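Local coordinates for DNA repair protein XRCC1 (Mus musculus, PDB 3PC6) that acts as a scaffold in DNA single-strand break repair, here represented by its second BRCT domain, assembling repair protein complexes and binding poly-ADP-ribose chains, at residues R26-R29 with Y30-F34; E37-D40 with Y41-R45. All blocks are in the same frame, centred on the assembly; numbering follows the deposited sequence.

How the contacts relate
The two contacts follow one another along the chain and show how local chemistry changes with place in a BRCT fold. Contact 1 lies along the C-terminal part of helix 23-33, partly buried between the parallel sheet, helix 75-83 and the second subunit; its bonds are mostly backbone to backbone, with aliphatic and aromatic packing between turns. Contact 2 begins on strand 37-38, at one edge of the chain's parallel sheet, and continues into the loop that follows, at the surface, where charged and amide side chains do the work. They meet at L38, whose CD1 lies 3.6 Å from OG1 of T32. The centres of the two contacts are about 15 Å apart.

Contact 1 (R26-R29 with Y30-F34)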
loop_
_atom_site.group_PDB
_atom_site.type_symbol
_atom_site.label_atom_id
_atom_site.label_comp_id
_atom_site.label_asym_id
_atom_site.label_seq_id
_atom_site.Cartn_x
_atom_site.Cartn_y
_atom_site.Cartn_z
ATOM N N ARG B 26 -2.982 7.771 -2.939
ATOM C CA ARG B 26 -2.497 7.462 -4.286
ATOM C C ARG B 26 -0.985 7.213 -4.311
ATOM O O ARG B 26 -0.517 6.316 -5.014
ATOM C CB ARG B 26 -2.908 8.556 -5.285
ATOM C CG ARG B 26 -2.481 8.257 -6.721
ATOM C CD ARG B 26 -3.238 9.087 -7.759
ATOM N NE ARG B 26 -2.956 10.516 -7.649
ATOM C CZ ARG B 26 -3.818 11.413 -7.172
ATOM N NH1 ARG B 26 -5.022 11.023 -6.769
ATOM N NH2 ARG B 26 -3.483 12.697 -7.101
ATOM N N LEU B 27 -0.223 7.998 -3.543
ATOM C CA LEU B 27 1.214 7.780 -3.405
ATOM C C LEU B 27 1.514 6.422 -2.794
ATOM O O LEU B 27 2.388 5.692 -3.262
ATOM C CB LEU B 27 1.851 8.875 -2.533
ATOM C CG LEU B 27 1.960 10.258 -3.169
ATOM C CD1 LEU B 27 2.240 11.317 -2.115
ATOM C CD2 LEU B 27 3.056 10.244 -4.242
ATOM N N ILE B 28 0.801 6.091 -1.727
ATOM C CA ILE B 28 0.955 4.779 -1.113
ATOM C C ILE B 28 0.684 3.701 -2.165
ATOM O O ILE B 28 1.413 2.724 -2.261
ATOM C CB ILE B 28 -0.003 4.611 0.079
ATOM C CG1 ILE B 28 0.474 5.459 1.261
ATOM C CG2 ILE B 28 -0.084 3.161 0.501
ATOM C CD1 ILE B 28 -0.617 5.646 2.342
ATOM N N ARG B 29 -0.358 3.901 -2.967
ATOM C CA ARG B 29 -0.720 2.935 -4.008
ATOM C C ARG B 29 0.390 2.695 -5.030
ATOM O O ARG B 29 0.732 1.546 -5.317
ATOM C CB ARG B 29 -2.008 3.361 -4.719
ATOM C CG ARG B 29 -2.508 2.369 -5.746
ATOM C CD ARG B 29 -3.777 2.856 -6.436
ATOM N NE ARG B 29 -4.182 1.881 -7.438
ATOM C CZ ARG B 29 -5.089 2.077 -8.389
ATOM N NH1 ARG B 29 -5.722 3.237 -8.491
ATOM N NH2 ARG B 29 -5.363 1.095 -9.242
ATOM N N TYR B 30 0.952 3.771 -5.580
ATOM C CA TYR B 30 2.000 3.639 -6.596
ATOM C C TYR B 30 3.302 3.112 -6.011
ATOM O O TYR B 30 3.933 2.220 -6.579
ATOM C CB TYR B 30 2.264 4.968 -7.296
ATOM C CG TYR B 30 1.107 5.488 -8.110
ATOM C CD1 TYR B 30 0.093 4.645 -8.535
ATOM C CD2 TYR B 30 1.037 6.833 -8.464
ATOM C CE1 TYR B 30 -0.977 5.129 -9.280
ATOM C CE2 TYR B 30 -0.016 7.327 -9.210
ATOM C CZ TYR B 30 -1.021 6.473 -9.618
ATOM O OH TYR B 30 -2.067 6.974 -10.364
ATOM N N VAL B 31 3.721 3.670 -4.883
ATOM C CA VAL B 31 4.936 3.181 -4.246
ATOM C C VAL B 31 4.805 1.677 -4.018
ATOM O O VAL B 31 5.688 0.906 -4.387
ATOM C CB VAL B 31 5.196 3.869 -2.909
ATOM C CG1 VAL B 31 6.301 3.144 -2.161
ATOM C CG2 VAL B 31 5.573 5.348 -3.129
ATOM N N THR B 32 3.693 1.270 -3.411
ATOM C CA THR B 32 3.462 -0.143 -3.098
ATOM C C THR B 32 3.361 -0.998 -4.364
ATOM O O THR B 32 3.961 -2.067 -4.440
ATOM C CB THR B 32 2.180 -0.336 -2.259
ATOM O OG1 THR B 32 2.244 0.478 -1.084
ATOM C CG2 THR B 32 2.017 -1.808 -1.838
ATOM N N ALA B 33 2.602 -0.523 -5.352
ATOM C CA ALA B 33 2.370 -1.305 -6.569
ATOM C C ALA B 33 3.671 -1.645 -7.288
ATOM O O ALA B 33 3.788 -2.710 -7.884
ATOM C CB ALA B 33 1.417 -0.588 -7.506
ATOM N N PHE B 34 4.651 -0.747 -7.221
ATOM C CA PHE B 34 5.901 -0.952 -7.960
ATOM C C PHE B 34 6.998 -1.506 -7.061
ATOM O O PHE B 34 8.192 -1.339 -7.316
ATOM C CB PHE B 34 6.313 0.332 -8.671
ATOM C CG PHE B 34 5.233 0.887 -9.553
ATOM C CD1 PHE B 34 4.517 0.050 -10.389
ATOM C CD2 PHE B 34 4.912 2.232 -9.530
ATOM C CE1 PHE B 34 3.509 0.545 -11.197
ATOM C CE2 PHE B 34 3.906 2.730 -10.336
ATOM C CZ PHE B 34 3.203 1.884 -11.170
#
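One face of the Y30 ring is covered by R26 from one turn earlier in the helix, first by its backbone and then by its side chain. R26 O stands 3.6 Å above the ring plane, displaced toward the rim. Farther out, R26 CG makes a CH-pi contact 4.0 Å from the ring centroid, and R26 CD reaches past it to Y30 OH at 3.6 Å. With CG of R26 anti to its backbone N (chi1 -178°), the chain runs alongside the tyrosine in the same direction; a bend at chi3 then turns the guanidinium, leaving its plane 55° from that of the ring. Y30 also packs on I77 and N81 of helix 75-83.

Helix 23-33 is the crossover of a beta-alpha-beta unit in the BRCT domain, linking strands 12-16 and 37-38. Its i to i+4 backbone bonds include Y30 N to R26 O and V31 N to L27 O, the latter 2.9 Å long. At the next step I28 O is gripped twice: T32 N and T32 OG1 reach it from opposite faces of the carbonyl plane, the hydroxyl at 2.7 Å. T32 OG1 sits beside its own backbone N (chi1 -55°), which turns the hydroxyl back toward the preceding turn.

A33 N bonds to R29 O at 2.8 Å. The side chain of R29, extended from CG to NE, carries NH2 to A33 O of the second subunit, and the reciprocal bond joins R29 of that subunit to A33 here, while T32 and A33 pack against their own counterparts.

Contact 2 (E37-D40 with Y41-R45); sequences ELED and YMNER
OE1 of E39 is gripped by two side chains from the loop between strand 37-38 and strand 48-51 of this BRCT domain: R45 NH2 approaches to 2.7 Å in a salt bridge, and N43 ND2 donates a hydrogen bond of 3.1 Å. The amide bond is almost straight, with an N-H...O angle of 173°. E39 OE1 lies in the amide plane of N43, and N43 ND2 meets it from above the carboxylate plane, the two planes being steeply turned against each other.

The other carboxylate oxygen, E39 OE2, takes the arginine's second donor. R45 NE reaches it at 3.1 Å, again from above the carboxylate plane, and the bond is more bent, at 140°. Guanidinium and carboxylate planes stand 69° apart, making this a two-point but steeply crossed pairing instead of a coplanar one. H12 ND1 adds a further hydrogen bond to E39 OE2 and ties the carboxylate to strand 12-16, the neighbour of strand 37-38 in the parallel sheet.

N43 also shapes the loop. Its CG lies between the backbone N and the carbonyl carbon, a placement that lets the amide serve both sides: ND2 faces E39, while OD1 accepts from R45 N at 3.0 Å in an Asx turn. The same oxygen lies 4.2 Å above the centre of the R45 guanidinium. M42 sits at the centre of an inverse gamma turn just before.

Closer to the start of the loop, the Y41 ring has D40 O over one face, with D40 O 3.5 Å from Y41 CG.

With partners on both of its oxygens, the E39 carboxylate is held against rotation, and the nearby arginine charge would probably favour its ionised form at this surface contact.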
loop_
_atom_site.group_PDB
_atom_site.type_symbol
_atom_site.label_atom_id
_atom_site.label_comp_id
_atom_site.label_asym_id
_atom_site.label_seq_id
_atom_site.Cartn_x
_atom_site.Cartn_y
_atom_site.Cartn_z
ATOM N N GLU B 37 9.165 0.133 -0.715
ATOM C CA GLU B 37 8.899 -0.114 0.696
ATOM C C GLU B 37 8.581 1.188 1.425
ATOM O O GLU B 37 9.392 2.109 1.448
ATOM C CB GLU B 37 10.093 -0.800 1.365
ATOM C CG GLU B 37 10.473 -2.144 0.738
ATOM N N LEU B 38 7.403 1.255 2.025
ATOM C CA LEU B 38 7.037 2.419 2.823
ATOM C C LEU B 38 7.508 2.260 4.258
ATOM O O LEU B 38 7.445 1.175 4.833
ATOM C CB LEU B 38 5.524 2.642 2.786
ATOM C CG LEU B 38 5.006 3.177 1.454
ATOM C CD1 LEU B 38 3.530 2.844 1.302
ATOM C CD2 LEU B 38 5.243 4.683 1.357
ATOM N N GLU B 39 7.989 3.354 4.826
ATOM C CA GLU B 39 8.399 3.393 6.218
ATOM C C GLU B 39 7.441 4.332 6.957
ATOM O O GLU B 39 7.095 5.402 6.450
ATOM C CB GLU B 39 9.844 3.901 6.323
ATOM C CG GLU B 39 10.892 3.006 5.639
ATOM C CD GLU B 39 11.067 1.646 6.320
ATOM O OE1 GLU B 39 10.735 1.526 7.515
ATOM O OE2 GLU B 39 11.546 0.697 5.659
ATOM N N ASP B 40 7.005 3.936 8.145
ATOM C CA ASP B 40 6.086 4.763 8.922
ATOM C C ASP B 40 6.838 5.741 9.822
ATOM O O ASP B 40 6.241 6.641 10.413
ATOM C CB ASP B 40 5.138 3.890 9.749
ATOM C CG ASP B 40 4.233 3.039 8.884
ATOM O OD1 ASP B 40 3.892 3.482 7.760
ATOM O OD2 ASP B 40 3.866 1.927 9.324
ATOM N N TYR B 41 8.152 5.563 9.912
ATOM C CA TYR B 41 8.999 6.427 10.727
ATOM C C TYR B 41 10.247 6.800 9.952
ATOM O O TYR B 41 10.682 6.053 9.077
ATOM C CB TYR B 41 9.416 5.713 12.015
ATOM C CG TYR B 41 8.277 5.487 12.974
ATOM C CD1 TYR B 41 7.901 6.474 13.879
ATOM C CD2 TYR B 41 7.573 4.290 12.974
ATOM C CE1 TYR B 41 6.851 6.274 14.760
ATOM C CE2 TYR B 41 6.522 4.079 13.850
ATOM C CZ TYR B 41 6.163 5.074 14.740
ATOM O OH TYR B 41 5.113 4.860 15.609
ATOM N N MET B 42 10.820 7.954 10.280
ATOM C CA MET B 42 12.111 8.357 9.735
ATOM C C MET B 42 13.218 7.542 10.368
ATOM O O MET B 42 13.780 7.935 11.385
ATOM C CB MET B 42 12.363 9.840 10.002
ATOM C CG MET B 42 11.524 10.736 9.139
ATOM S SD MET B 42 12.035 10.553 7.426
ATOM C CE MET B 42 13.722 11.170 7.512
ATOM N N ASN B 43 13.532 6.402 9.773
ATOM C CA ASN B 43 14.572 5.553 10.325
ATOM C C ASN B 43 15.731 5.390 9.349
ATOM O O ASN B 43 15.747 6.006 8.282
ATOM C CB ASN B 43 13.992 4.198 10.741
ATOM C CG ASN B 43 13.296 3.489 9.601
ATOM O OD1 ASN B 43 13.826 3.408 8.495
ATOM N ND2 ASN B 43 12.102 2.960 9.865
ATOM N N GLU B 44 16.695 4.552 9.721
ATOM C CA GLU B 44 17.933 4.402 8.964
ATOM C C GLU B 44 17.690 3.879 7.560
ATOM O O GLU B 44 18.509 4.094 6.665
ATOM C CB GLU B 44 18.900 3.464 9.700
ATOM N N ARG B 45 16.566 3.190 7.372
ATOM C CA ARG B 45 16.256 2.553 6.093
ATOM C C ARG B 45 15.681 3.515 5.055
ATOM O O ARG B 45 15.695 3.217 3.861
ATOM C CB ARG B 45 15.299 1.363 6.285
ATOM C CG ARG B 45 15.836 0.270 7.202
ATOM C CD ARG B 45 15.023 -1.017 7.088
ATOM N NE ARG B 45 13.608 -0.822 7.414
ATOM C CZ ARG B 45 13.134 -0.699 8.651
ATOM N NH1 ARG B 45 13.961 -0.738 9.690
ATOM N NH2 ARG B 45 11.834 -0.528 8.854
#